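Dipeptide transport protein DPPA (Bacillus subtilis, PDB 1HI9) hydrolyses the N-terminal residue from peptides containing D-amino acids, as a zinc-dependent, self-compartmentalizing decameric aminopeptidase. Local coordinates at residues A[1-6]-A[49-54]; A[43-48]-A[197-202]; A[96-101]-A[144-149]; A[169-174]-A[191-196]. All coordinates share one frame; numbering follows the deposited sequence.

Contact 1: residues A[1-6]-A[49-54]; sequences MKLYMS and SGCTEV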
loop_
_atom_site.group_PDB
_atom_site.type_symbol
_atom_site.label_atom_id
_atom_site.label_comp_id
_atom_site.label_asym_id
_atom_site.label_seq_id
_atom_site.Cartn_x
_atom_site.Cartn_y
_atom_site.Cartn_z
ATOM N N MET A 1 8.956 46.822 25.845
ATOM C CA MET A 1 10.165 45.954 25.740
ATOM C C MET A 1 9.858 44.745 24.860
ATOM O O MET A 1 8.793 44.142 24.974
ATOM C CB MET A 1 10.611 45.510 27.142
ATOM C CG MET A 1 9.559 44.754 27.946
ATOM S SD MET A 1 9.978 44.536 29.709
ATOM C CE MET A 1 11.041 43.089 29.648
ATOM N N LYS A 2 10.788 44.411 23.971
ATOM C CA LYS A 2 10.619 43.274 23.069
ATOM C C LYS A 2 11.137 41.976 23.678
ATOM O O LYS A 2 12.258 41.913 24.183
ATOM C CB LYS A 2 11.342 43.530 21.744
ATOM C CG LYS A 2 10.763 44.672 20.936
ATOM C CD LYS A 2 11.632 45.021 19.737
ATOM C CE LYS A 2 11.635 43.935 18.678
ATOM N NZ LYS A 2 12.442 44.369 17.507
ATOM N N LEU A 3 10.309 40.940 23.626
ATOM C CA LEU A 3 10.680 39.643 24.156
ATOM C C LEU A 3 10.696 38.608 23.024
ATOM O O LEU A 3 9.778 38.550 22.204
ATOM C CB LEU A 3 9.696 39.242 25.257
ATOM C CG LEU A 3 9.911 37.970 26.089
ATOM C CD1 LEU A 3 9.345 36.794 25.351
ATOM C CD2 LEU A 3 11.385 37.766 26.396
ATOM N N TYR A 4 11.763 37.815 22.971
ATOM C CA TYR A 4 11.914 36.780 21.954
ATOM C C TYR A 4 11.587 35.410 22.525
ATOM O O TYR A 4 12.055 35.053 23.610
ATOM C CB TYR A 4 13.343 36.735 21.431
ATOM C CG TYR A 4 13.541 35.709 20.331
ATOM C CD1 TYR A 4 13.175 35.996 19.010
ATOM C CD2 TYR A 4 14.077 34.449 20.611
ATOM C CE1 TYR A 4 13.341 35.053 17.991
ATOM C CE2 TYR A 4 14.245 33.499 19.601
ATOM C CZ TYR A 4 13.879 33.808 18.296
ATOM O OH TYR A 4 14.079 32.890 17.287
ATOM N N MET A 5 10.810 34.631 21.778
ATOM C CA MET A 5 10.431 33.293 22.217
ATOM C C MET A 5 10.778 32.205 21.208
ATOM O O MET A 5 10.453 32.300 20.029
ATOM C CB MET A 5 8.931 33.226 22.510
ATOM C CG MET A 5 8.550 33.610 23.922
ATOM S SD MET A 5 6.778 33.428 24.242
ATOM C CE MET A 5 6.579 31.670 24.156
ATOM N N SER A 6 11.457 31.172 21.687
ATOM C CA SER A 6 11.819 30.035 20.857
ATOM C C SER A 6 11.038 28.885 21.457
ATOM O O SER A 6 11.236 28.542 22.625
ATOM C CB SER A 6 13.311 29.747 20.938
ATOM O OG SER A 6 13.631 28.570 20.216
ATOM N N SER A 49 3.098 41.660 31.797
ATOM C CA SER A 49 4.236 42.133 32.572
ATOM C C SER A 49 4.942 43.337 31.965
ATOM O O SER A 49 6.057 43.675 32.368
ATOM C CB SER A 49 5.250 41.003 32.788
ATOM O OG SER A 49 4.798 40.088 33.772
ATOM N N GLY A 50 4.305 43.981 30.992
ATOM C CA GLY A 50 4.905 45.159 30.395
ATOM C C GLY A 50 5.405 45.044 28.970
ATOM O O GLY A 50 5.464 46.047 28.258
ATOM N N CYS A 51 5.773 43.840 28.542
ATOM C CA CYS A 51 6.270 43.658 27.180
ATOM C C CYS A 51 5.317 44.243 26.142
ATOM O O CYS A 51 4.100 44.063 26.214
ATOM C CB CYS A 51 6.513 42.168 26.894
ATOM S SG CYS A 51 7.849 41.438 27.888
ATOM N N THR A 52 5.889 44.955 25.178
ATOM C CA THR A 52 5.115 45.587 24.113
ATOM C C THR A 52 5.129 44.760 22.833
ATOM O O THR A 52 4.286 44.946 21.954
ATOM C CB THR A 52 5.677 46.978 23.789
ATOM O OG1 THR A 52 7.077 46.867 23.489
ATOM C CG2 THR A 52 5.475 47.921 24.974
ATOM N N GLU A 53 6.099 43.854 22.736
ATOM C CA GLU A 53 6.251 42.984 21.571
ATOM C C GLU A 53 6.733 41.596 21.974
ATOM O O GLU A 53 7.604 41.453 22.835
ATOM C CB GLU A 53 7.249 43.590 20.580
ATOM C CG GLU A 53 6.627 44.083 19.287
ATOM C CD GLU A 53 7.667 44.566 18.271
ATOM O OE1 GLU A 53 8.344 45.585 18.528
ATOM O OE2 GLU A 53 7.811 43.922 17.210
ATOM N N VAL A 54 6.158 40.575 21.352
ATOM C CA VAL A 54 6.545 39.197 21.625
ATOM C C VAL A 54 6.654 38.448 20.305
ATOM O O VAL A 54 5.647 38.175 19.653
ATOM C CB VAL A 54 5.521 38.477 22.513
ATOM C CG1 VAL A 54 6.007 37.071 22.817
ATOM C CG2 VAL A 54 5.310 39.252 23.797
#
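Lys2 and Glu53 lie side by side across two parallel strands, pointing the same way. With Lys2 CG anti to its carbonyl carbon, beside the backbone N (chi1 -65°), CG comes against Glu53 OE1 at 3.5 Å, while the charged ends stay apart, Lys2 NZ being 4.4 Å from Glu53 OE1. The lysine chain bends at chi3; its ammonium is hydrogen-bonded to Thr94, and Lys2 also makes a cation-pi contact with Phe95. On the face that carries Leu3 and Val54 the contacts are apolar: Cys51 SG touches Met1 CG at 3.7 Å and Leu3 CB at 3.9 Å; farther along, Met5 SD meets Val54 CG1 at 4.0 Å, beneath helix 28-48. The backbones join through Leu3 N to Glu53 O, 2.9 Å and nearly straight at 166°. At the chain start, Met1 N donates to Thr52 OG1 at 3.0 Å, that oxygen standing between its own backbone N and carbonyl carbon (chi1 54°), and Thr52 N returns a bond to Met1 O. Gly50, at positive phi, closes helix 28-48 in a Schellman motif, the turn of a beta-alpha-beta crossover. With their charged ends beyond salt-bridge distance, Lys2 and Glu53 probably attract each other only weakly, and the join rests mainly on backbone bonds and on sulfur and aliphatic packing.

Contact 2: residues A[43-48]-A[197-202]; sequences IAEAFN and KTAFAL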
loop_
_atom_site.group_PDB
_atom_site.type_symbol
_atom_site.label_atom_id
_atom_site.label_comp_id
_atom_site.label_asym_id
_atom_site.label_seq_id
_atom_site.Cartn_x
_atom_site.Cartn_y
_atom_site.Cartn_z
ATOM N N ILE A 43 3.056 34.074 26.564
ATOM C CA ILE A 43 2.798 35.288 25.814
ATOM C C ILE A 43 1.869 36.214 26.607
ATOM O O ILE A 43 2.147 37.402 26.748
ATOM C CB ILE A 43 2.150 34.963 24.455
ATOM C CG1 ILE A 43 3.108 34.103 23.624
ATOM C CG2 ILE A 43 1.829 36.248 23.700
ATOM C CD1 ILE A 43 2.475 33.502 22.372
ATOM N N ALA A 44 0.774 35.659 27.120
ATOM C CA ALA A 44 -0.192 36.424 27.892
ATOM C C ALA A 44 0.483 37.088 29.072
ATOM O O ALA A 44 0.282 38.273 29.325
ATOM C CB ALA A 44 -1.306 35.523 28.381
ATOM N N GLU A 45 1.296 36.332 29.797
ATOM C CA GLU A 45 1.976 36.891 30.950
ATOM C C GLU A 45 3.067 37.863 30.540
ATOM O O GLU A 45 3.409 38.772 31.291
ATOM C CB GLU A 45 2.560 35.779 31.822
ATOM C CG GLU A 45 3.116 36.284 33.140
ATOM C CD GLU A 45 2.175 37.272 33.816
ATOM O OE1 GLU A 45 0.956 36.986 33.881
ATOM O OE2 GLU A 45 2.655 38.326 34.284
ATOM N N ALA A 46 3.615 37.680 29.346
ATOM C CA ALA A 46 4.664 38.578 28.866
ATOM C C ALA A 46 4.089 39.976 28.709
ATOM O O ALA A 46 4.661 40.951 29.195
ATOM C CB ALA A 46 5.216 38.088 27.531
ATOM N N PHE A 47 2.962 40.063 28.008
ATOM C CA PHE A 47 2.288 41.334 27.786
ATOM C C PHE A 47 1.816 41.898 29.117
ATOM O O PHE A 47 1.978 43.088 29.387
ATOM C CB PHE A 47 1.090 41.147 26.854
ATOM C CG PHE A 47 1.468 40.934 25.418
ATOM C CD1 PHE A 47 1.011 39.823 24.721
ATOM C CD2 PHE A 47 2.260 41.858 24.752
ATOM C CE1 PHE A 47 1.339 39.635 23.385
ATOM C CE2 PHE A 47 2.592 41.675 23.417
ATOM C CZ PHE A 47 2.128 40.561 22.732
ATOM N N ASN A 48 1.239 41.038 29.948
ATOM C CA ASN A 48 0.743 41.454 31.248
ATOM C C ASN A 48 1.857 42.018 32.111
ATOM O O ASN A 48 1.592 42.766 33.047
ATOM C CB ASN A 48 0.092 40.277 31.975
ATOM C CG ASN A 48 -0.425 40.659 33.346
ATOM O OD1 ASN A 48 -1.238 41.577 33.482
ATOM N ND2 ASN A 48 0.037 39.956 34.371
ATOM N N LYS A 197 6.342 31.741 36.681
ATOM C CA LYS A 197 7.736 31.750 36.270
ATOM C C LYS A 197 8.045 32.828 35.236
ATOM O O LYS A 197 9.097 33.462 35.285
ATOM C CB LYS A 197 8.120 30.377 35.728
ATOM C CG LYS A 197 8.158 29.296 36.788
ATOM C CD LYS A 197 9.369 29.439 37.700
ATOM C CE LYS A 197 9.444 28.274 38.676
ATOM N NZ LYS A 197 10.711 28.284 39.462
ATOM N N THR A 198 7.136 33.036 34.292
ATOM C CA THR A 198 7.362 34.047 33.271
ATOM C C THR A 198 7.362 35.425 33.922
ATOM O O THR A 198 8.184 36.285 33.582
ATOM C CB THR A 198 6.279 33.998 32.177
ATOM O OG1 THR A 198 6.308 32.720 31.533
ATOM C CG2 THR A 198 6.518 35.082 31.142
ATOM N N ALA A 199 6.441 35.636 34.859
ATOM C CA ALA A 199 6.361 36.914 35.558
ATOM C C ALA A 199 7.651 37.184 36.333
ATOM O O ALA A 199 8.248 38.257 36.215
ATOM C CB ALA A 199 5.170 36.929 36.508
ATOM N N PHE A 200 8.086 36.203 37.115
ATOM C CA PHE A 200 9.300 36.360 37.897
ATOM C C PHE A 200 10.516 36.600 37.015
ATOM O O PHE A 200 11.363 37.438 37.328
ATOM C CB PHE A 200 9.555 35.120 38.753
ATOM C CG PHE A 200 10.752 35.253 39.656
ATOM C CD1 PHE A 200 10.646 35.910 40.883
ATOM C CD2 PHE A 200 11.998 34.766 39.261
ATOM C CE1 PHE A 200 11.761 36.083 41.696
ATOM C CE2 PHE A 200 13.121 34.933 40.067
ATOM C CZ PHE A 200 13.004 35.591 41.287
ATOM N N ALA A 201 10.599 35.861 35.914
ATOM C CA ALA A 201 11.724 35.985 34.999
ATOM C C ALA A 201 11.852 37.389 34.430
ATOM O O ALA A 201 12.953 37.922 34.332
ATOM C CB ALA A 201 11.587 34.976 33.863
ATOM N N LEU A 202 10.726 37.986 34.052
ATOM C CA LEU A 202 10.740 39.324 33.480
ATOM C C LEU A 202 11.109 40.413 34.486
ATOM O O LEU A 202 11.753 41.403 34.128
ATOM C CB LEU A 202 9.383 39.637 32.838
ATOM C CG LEU A 202 9.138 38.988 31.471
ATOM C CD1 LEU A 202 7.692 39.124 31.078
ATOM C CD2 LEU A 202 10.039 39.632 30.445
#
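Glu45 leans over helix 187-203 with the aliphatic part of its side chain, and van der Waals contact carries the whole meeting. Glu45 CG, anti to the backbone N (chi1 -172°), comes to 4.0 Å from Thr198 CB; the bend at chi2 turns Glu45 CD back toward Ala199, and Glu45 OE2 lies 3.6 Å from Ala199 CB. At the other end of the interface, Leu202 CD1 reaches 3.8 Å from Ala46 CA. The helices are neighbours on one face of the central sheet of an alpha/beta fold, running in roughly the same direction: their local axes approach to 9.0 Å and cross at -39°, a spacing consistent with the small Ala46 and Ala199 at the interface. Polar contacts stay on each helix's own side of the interface. Asn48 ND2 donates to Glu45 OE2 at 3.1 Å, on the syn side of the carboxylate, with a weak second bond to OE1; Ser49, just past the helix end, is a further partner of OE2. Thr198 OG1 bonds back to the carbonyl of Leu194. An alanine in place of Glu45 would probably leave Asn48 ND2 without its carboxylate mate and open a gap beside Ala199. Below the helices, Ala46 touches Val54 of strand 53-58, while Thr198 packs on Met150 of strand 148-152.

Contact 3: residues A[96-101]-A[144-149]; sequences RGALFL and YDVPVL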
loop_
_atom_site.group_PDB
_atom_site.type_symbol
_atom_site.label_atom_id
_atom_site.label_comp_id
_atom_site.label_asym_id
_atom_site.label_seq_id
_atom_site.Cartn_x
_atom_site.Cartn_y
_atom_site.Cartn_z
ATOM N N ARG A 96 14.955 42.625 24.607
ATOM C CA ARG A 96 15.276 42.769 26.020
ATOM C C ARG A 96 15.701 41.422 26.598
ATOM O O ARG A 96 16.532 41.358 27.504
ATOM C CB ARG A 96 14.044 43.313 26.767
ATOM C CG ARG A 96 14.145 43.419 28.306
ATOM C CD ARG A 96 15.046 44.549 28.840
ATOM N NE ARG A 96 16.406 44.105 29.021
ATOM C CZ ARG A 96 17.100 43.906 30.141
ATOM N NH1 ARG A 96 18.336 43.478 29.981
ATOM N NH2 ARG A 96 16.638 44.130 31.367
ATOM N N GLY A 97 15.137 40.344 26.067
ATOM C CA GLY A 97 15.481 39.029 26.565
ATOM C C GLY A 97 14.872 37.922 25.734
ATOM O O GLY A 97 14.037 38.166 24.858
ATOM N N ALA A 98 15.297 36.698 26.016
ATOM C CA ALA A 98 14.805 35.541 25.300
ATOM C C ALA A 98 14.177 34.546 26.257
ATOM O O ALA A 98 14.573 34.456 27.418
ATOM C CB ALA A 98 15.941 34.884 24.527
ATOM N N LEU A 99 13.189 33.809 25.756
ATOM C CA LEU A 99 12.481 32.806 26.546
ATOM C C LEU A 99 12.413 31.505 25.742
ATOM O O LEU A 99 11.836 31.469 24.656
ATOM C CB LEU A 99 11.070 33.308 26.863
ATOM C CG LEU A 99 10.290 32.632 28.000
ATOM C CD1 LEU A 99 8.982 33.391 28.257
ATOM C CD2 LEU A 99 9.995 31.195 27.643
ATOM N N PHE A 100 13.017 30.446 26.273
ATOM C CA PHE A 100 13.013 29.145 25.601
ATOM C C PHE A 100 11.901 28.298 26.207
ATOM O O PHE A 100 11.893 28.059 27.415
ATOM C CB PHE A 100 14.366 28.445 25.784
ATOM C CG PHE A 100 15.526 29.163 25.141
ATOM C CD1 PHE A 100 16.824 28.683 25.293
ATOM C CD2 PHE A 100 15.331 30.298 24.372
ATOM C CE1 PHE A 100 17.898 29.323 24.687
ATOM C CE2 PHE A 100 16.400 30.937 23.766
ATOM C CZ PHE A 100 17.684 30.449 23.923
ATOM N N LEU A 101 10.974 27.845 25.365
ATOM C CA LEU A 101 9.820 27.053 25.809
ATOM C C LEU A 101 9.788 25.661 25.193
ATOM O O LEU A 101 10.114 25.481 24.022
ATOM C CB LEU A 101 8.526 27.776 25.431
ATOM C CG LEU A 101 7.379 27.862 26.434
ATOM C CD1 LEU A 101 6.182 28.465 25.721
ATOM C CD2 LEU A 101 7.022 26.507 27.004
ATOM N N TYR A 144 24.184 38.696 20.439
ATOM C CA TYR A 144 23.420 39.931 20.319
ATOM C C TYR A 144 23.242 40.607 21.669
ATOM O O TYR A 144 22.465 41.548 21.794
ATOM C CB TYR A 144 22.044 39.659 19.704
ATOM C CG TYR A 144 22.091 39.203 18.257
ATOM C CD1 TYR A 144 21.979 37.846 17.923
ATOM C CD2 TYR A 144 22.245 40.126 17.219
ATOM C CE1 TYR A 144 22.017 37.422 16.594
ATOM C CE2 TYR A 144 22.285 39.713 15.888
ATOM C CZ TYR A 144 22.168 38.361 15.586
ATOM O OH TYR A 144 22.202 37.959 14.275
ATOM N N ASP A 145 23.971 40.125 22.671
ATOM C CA ASP A 145 23.893 40.673 24.018
ATOM C C ASP A 145 22.506 40.562 24.610
ATOM O O ASP A 145 22.078 41.421 25.381
ATOM C CB ASP A 145 24.340 42.132 24.035
ATOM C CG ASP A 145 25.833 42.261 24.130
ATOM O OD1 ASP A 145 26.383 41.883 25.192
ATOM O OD2 ASP A 145 26.457 42.727 23.146
ATOM N N VAL A 146 21.803 39.501 24.240
ATOM C CA VAL A 146 20.470 39.277 24.757
ATOM C C VAL A 146 20.546 38.124 25.730
ATOM O O VAL A 146 21.079 37.067 25.418
ATOM C CB VAL A 146 19.479 38.942 23.643
ATOM C CG1 VAL A 146 18.121 38.652 24.242
ATOM C CG2 VAL A 146 19.398 40.102 22.663
ATOM N N PRO A 147 20.039 38.329 26.945
ATOM C CA PRO A 147 20.053 37.290 27.978
ATOM C C PRO A 147 18.856 36.339 27.908
ATOM O O PRO A 147 17.752 36.732 27.533
ATOM C CB PRO A 147 20.058 38.100 29.265
ATOM C CG PRO A 147 19.173 39.273 28.898
ATOM C CD PRO A 147 19.660 39.639 27.513
ATOM N N VAL A 148 19.097 35.083 28.268
ATOM C CA VAL A 148 18.056 34.076 28.278
ATOM C C VAL A 148 17.424 34.174 29.662
ATOM O O VAL A 148 17.946 33.641 30.643
ATOM C CB VAL A 148 18.642 32.666 28.064
ATOM C CG1 VAL A 148 17.552 31.624 28.178
ATOM C CG2 VAL A 148 19.319 32.590 26.700
ATOM N N LEU A 149 16.297 34.869 29.737
ATOM C CA LEU A 149 15.614 35.088 31.001
ATOM C C LEU A 149 14.952 33.863 31.600
ATOM O O LEU A 149 14.961 33.674 32.818
ATOM C CB LEU A 149 14.569 36.190 30.830
ATOM C CG LEU A 149 15.107 37.503 30.260
ATOM C CD1 LEU A 149 13.988 38.547 30.220
ATOM C CD2 LEU A 149 16.263 38.003 31.120
#
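Val148 sets its CG1 methyl over the centre of the Phe100 ring, 4.2 Å from the centroid and only 11° off the ring normal, a CH-pi contact; the two side chains cross at about a right angle. The second methyl leans to the ring's far end, with Val148 CG2 3.9 Å from Phe100 CZ. Nearer the strand start, Val146 CG1 settles 3.5 Å from Gly97 CA. Leu149 CD1 is 4.0 Å from that same Gly97 CA, and a beta-carbon there would clash with it. Positioning these groups is the parallel pairing of Ala98 with Val148, which sets strand 97-103 beside strand 148-152 within the mixed central sheet. Ala98 N donates to Pro147 O at 2.9 Å, and Leu149 N gives Ala98 O a bond of the same length in the carbonyl plane, though bent to 132° at the hydrogen. An alanine in place of Phe100 would probably leave the methyls of Val148 without their aromatic partner and open a gap beside Val148. Farther out, the Phe100 ring stacks with Tyr103, while its side chain lies about 7 Å from that of Asp8, a ligand of both zinc ions.

Contact 4: residues A[169-174]-A[191-196]; sequences TTAAVK and GRLLTE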
loop_
_atom_site.group_PDB
_atom_site.type_symbol
_atom_site.label_atom_id
_atom_site.label_comp_id
_atom_site.label_asym_id
_atom_site.label_seq_id
_atom_site.Cartn_x
_atom_site.Cartn_y
_atom_site.Cartn_z
ATOM N N THR A 169 15.821 31.692 35.142
ATOM C CA THR A 169 14.596 31.157 35.721
ATOM C C THR A 169 14.173 29.942 34.893
ATOM O O THR A 169 14.146 29.993 33.663
ATOM C CB THR A 169 13.464 32.203 35.708
ATOM O OG1 THR A 169 13.792 33.275 36.597
ATOM C CG2 THR A 169 12.157 31.575 36.159
ATOM N N THR A 170 13.851 28.849 35.571
ATOM C CA THR A 170 13.446 27.640 34.877
ATOM C C THR A 170 12.072 27.181 35.333
ATOM O O THR A 170 11.672 27.405 36.478
ATOM C CB THR A 170 14.452 26.492 35.099
ATOM O OG1 THR A 170 14.434 26.092 36.471
ATOM C CG2 THR A 170 15.865 26.939 34.732
ATOM N N ALA A 171 11.352 26.532 34.424
ATOM C CA ALA A 171 10.019 26.030 34.717
ATOM C C ALA A 171 9.928 24.581 34.259
ATOM O O ALA A 171 9.865 24.299 33.064
ATOM C CB ALA A 171 8.976 26.878 34.006
ATOM N N ALA A 172 9.926 23.669 35.224
ATOM C CA ALA A 172 9.855 22.245 34.940
ATOM C C ALA A 172 8.407 21.795 34.876
ATOM O O ALA A 172 7.818 21.422 35.886
ATOM C CB ALA A 172 10.613 21.453 36.016
ATOM N N VAL A 173 7.837 21.805 33.680
ATOM C CA VAL A 173 6.440 21.424 33.528
ATOM C C VAL A 173 6.207 19.928 33.675
ATOM O O VAL A 173 5.070 19.479 33.792
ATOM C CB VAL A 173 5.900 21.904 32.166
ATOM C CG1 VAL A 173 5.968 23.425 32.097
ATOM C CG2 VAL A 173 6.724 21.295 31.027
ATOM N N LYS A 174 7.281 19.148 33.661
ATOM C CA LYS A 174 7.142 17.709 33.822
ATOM C C LYS A 174 8.448 17.096 34.328
ATOM O O LYS A 174 9.515 17.678 34.162
ATOM C CB LYS A 174 6.724 17.062 32.491
ATOM C CG LYS A 174 7.644 17.375 31.316
ATOM C CD LYS A 174 7.113 16.782 30.026
ATOM C CE LYS A 174 7.952 17.222 28.829
ATOM N NZ LYS A 174 7.429 16.701 27.517
ATOM N N GLY A 191 0.129 25.632 33.461
ATOM C CA GLY A 191 -0.182 26.989 33.054
ATOM C C GLY A 191 0.160 27.989 34.135
ATOM O O GLY A 191 0.750 29.035 33.864
ATOM N N ARG A 192 -0.224 27.673 35.367
ATOM C CA ARG A 192 0.067 28.558 36.485
ATOM C C ARG A 192 1.576 28.653 36.636
ATOM O O ARG A 192 2.133 29.749 36.705
ATOM C CB ARG A 192 -0.537 28.012 37.775
ATOM C CG ARG A 192 -2.035 27.835 37.737
ATOM C CD ARG A 192 -2.481 27.262 39.071
ATOM N NE ARG A 192 -3.752 26.604 38.921
ATOM C CZ ARG A 192 -4.098 25.350 39.201
ATOM N NH1 ARG A 192 -3.274 24.438 39.704
ATOM N NH2 ARG A 192 -5.347 25.024 38.936
ATOM N N LEU A 193 2.231 27.495 36.674
ATOM C CA LEU A 193 3.676 27.446 36.806
ATOM C C LEU A 193 4.338 28.354 35.775
ATOM O O LEU A 193 5.177 29.189 36.118
ATOM C CB LEU A 193 4.179 26.013 36.636
ATOM C CG LEU A 193 5.708 25.847 36.745
ATOM C CD1 LEU A 193 6.187 26.382 38.096
ATOM C CD2 LEU A 193 6.089 24.384 36.588
ATOM N N LEU A 194 3.951 28.196 34.516
ATOM C CA LEU A 194 4.522 29.005 33.441
ATOM C C LEU A 194 4.205 30.483 33.639
ATOM O O LEU A 194 5.062 31.343 33.428
ATOM C CB LEU A 194 3.993 28.525 32.084
ATOM C CG LEU A 194 4.460 27.120 31.653
ATOM C CD1 LEU A 194 3.656 26.625 30.459
ATOM C CD2 LEU A 194 5.937 27.172 31.318
ATOM N N THR A 195 2.971 30.773 34.050
ATOM C CA THR A 195 2.545 32.146 34.291
ATOM C C THR A 195 3.396 32.812 35.374
ATOM O O THR A 195 3.928 33.907 35.172
ATOM C CB THR A 195 1.071 32.199 34.717
ATOM O OG1 THR A 195 0.263 31.658 33.668
ATOM C CG2 THR A 195 0.643 33.644 34.984
ATOM N N GLU A 196 3.521 32.145 36.520
ATOM C CA GLU A 196 4.312 32.669 37.633
ATOM C C GLU A 196 5.778 32.810 37.233
ATOM O O GLU A 196 6.380 33.867 37.411
ATOM C CB GLU A 196 4.215 31.739 38.845
ATOM C CG GLU A 196 2.797 31.340 39.220
ATOM C CD GLU A 196 2.752 30.322 40.360
ATOM O OE1 GLU A 196 3.577 29.373 40.347
ATOM O OE2 GLU A 196 1.887 30.464 41.260
#
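Strand 169-173 and helix 191-196 run almost exactly antiparallel, at 177°, with their local axes 8.6 Å apart and their backbones nearest where Ala171 CA lies 6.4 Å from Leu194 CA. This is a helix laid along a strand, the layered packing of an alpha/beta fold: helix 187-203 lies back over the sheet after the chain has passed through strand 181-184, the edge strand that pairs antiparallel with strand 169-176. The chain turns a corner at Lys174, just past the last touching residue, Val173. Two successive leucines do the touching. Leu194, its CG anti to the carbonyl carbon (chi1 -67°), meets two strand side chains with CD2, 3.8 Å from Val173 CG1 and 4.1 Å from Ala171 CB, crossing the valine obliquely. Leu193 takes a different first torsion, CG anti to the backbone N (chi1 179°), and its CD2 lies 3.5 Å from Ala172 O. Ala171 CB also touches Leu193, lying 4.4 Å from Leu193 CG. Leu194 goes on to touch Met150 and Ala152 of the neighbouring strand 148-152, while Thr195 turns to helix 28-48, where it meets Tyr41 and Glu45. Within the helix, Thr195 OG1 donates to Gly191 O at 2.7 Å from above the carbonyl plane, on the face opposite to Thr195 N, which bonds the same oxygen.

Overall arrangement
Taken together, the four contacts build one sheet and the helix layer on one of its faces: contacts 1 and 3 pair strands, contact 2 joins two helices, and contact 4 lays a helix on a strand. Contacts 1 and 3 are adjacent, their centres 10 Å apart, and are joined where Tyr4 O lies 2.7 Å from Leu99 N, a probable hydrogen bond. Contact 2 overlies them: its centre is 9 Å from contact 1, where Leu202 CD1 meets Ser49 CB at 3.5 Å. Contacts 2 and 4 share helix 187-203, and contact 4 reaches contact 3 through Leu149 O and Thr169 N at 3.2 Å. Contact 3 lies close to the metal site, the Phe100 side chain being about 10 Å from a zinc ion, against about 14 Å for Val173 of contact 4.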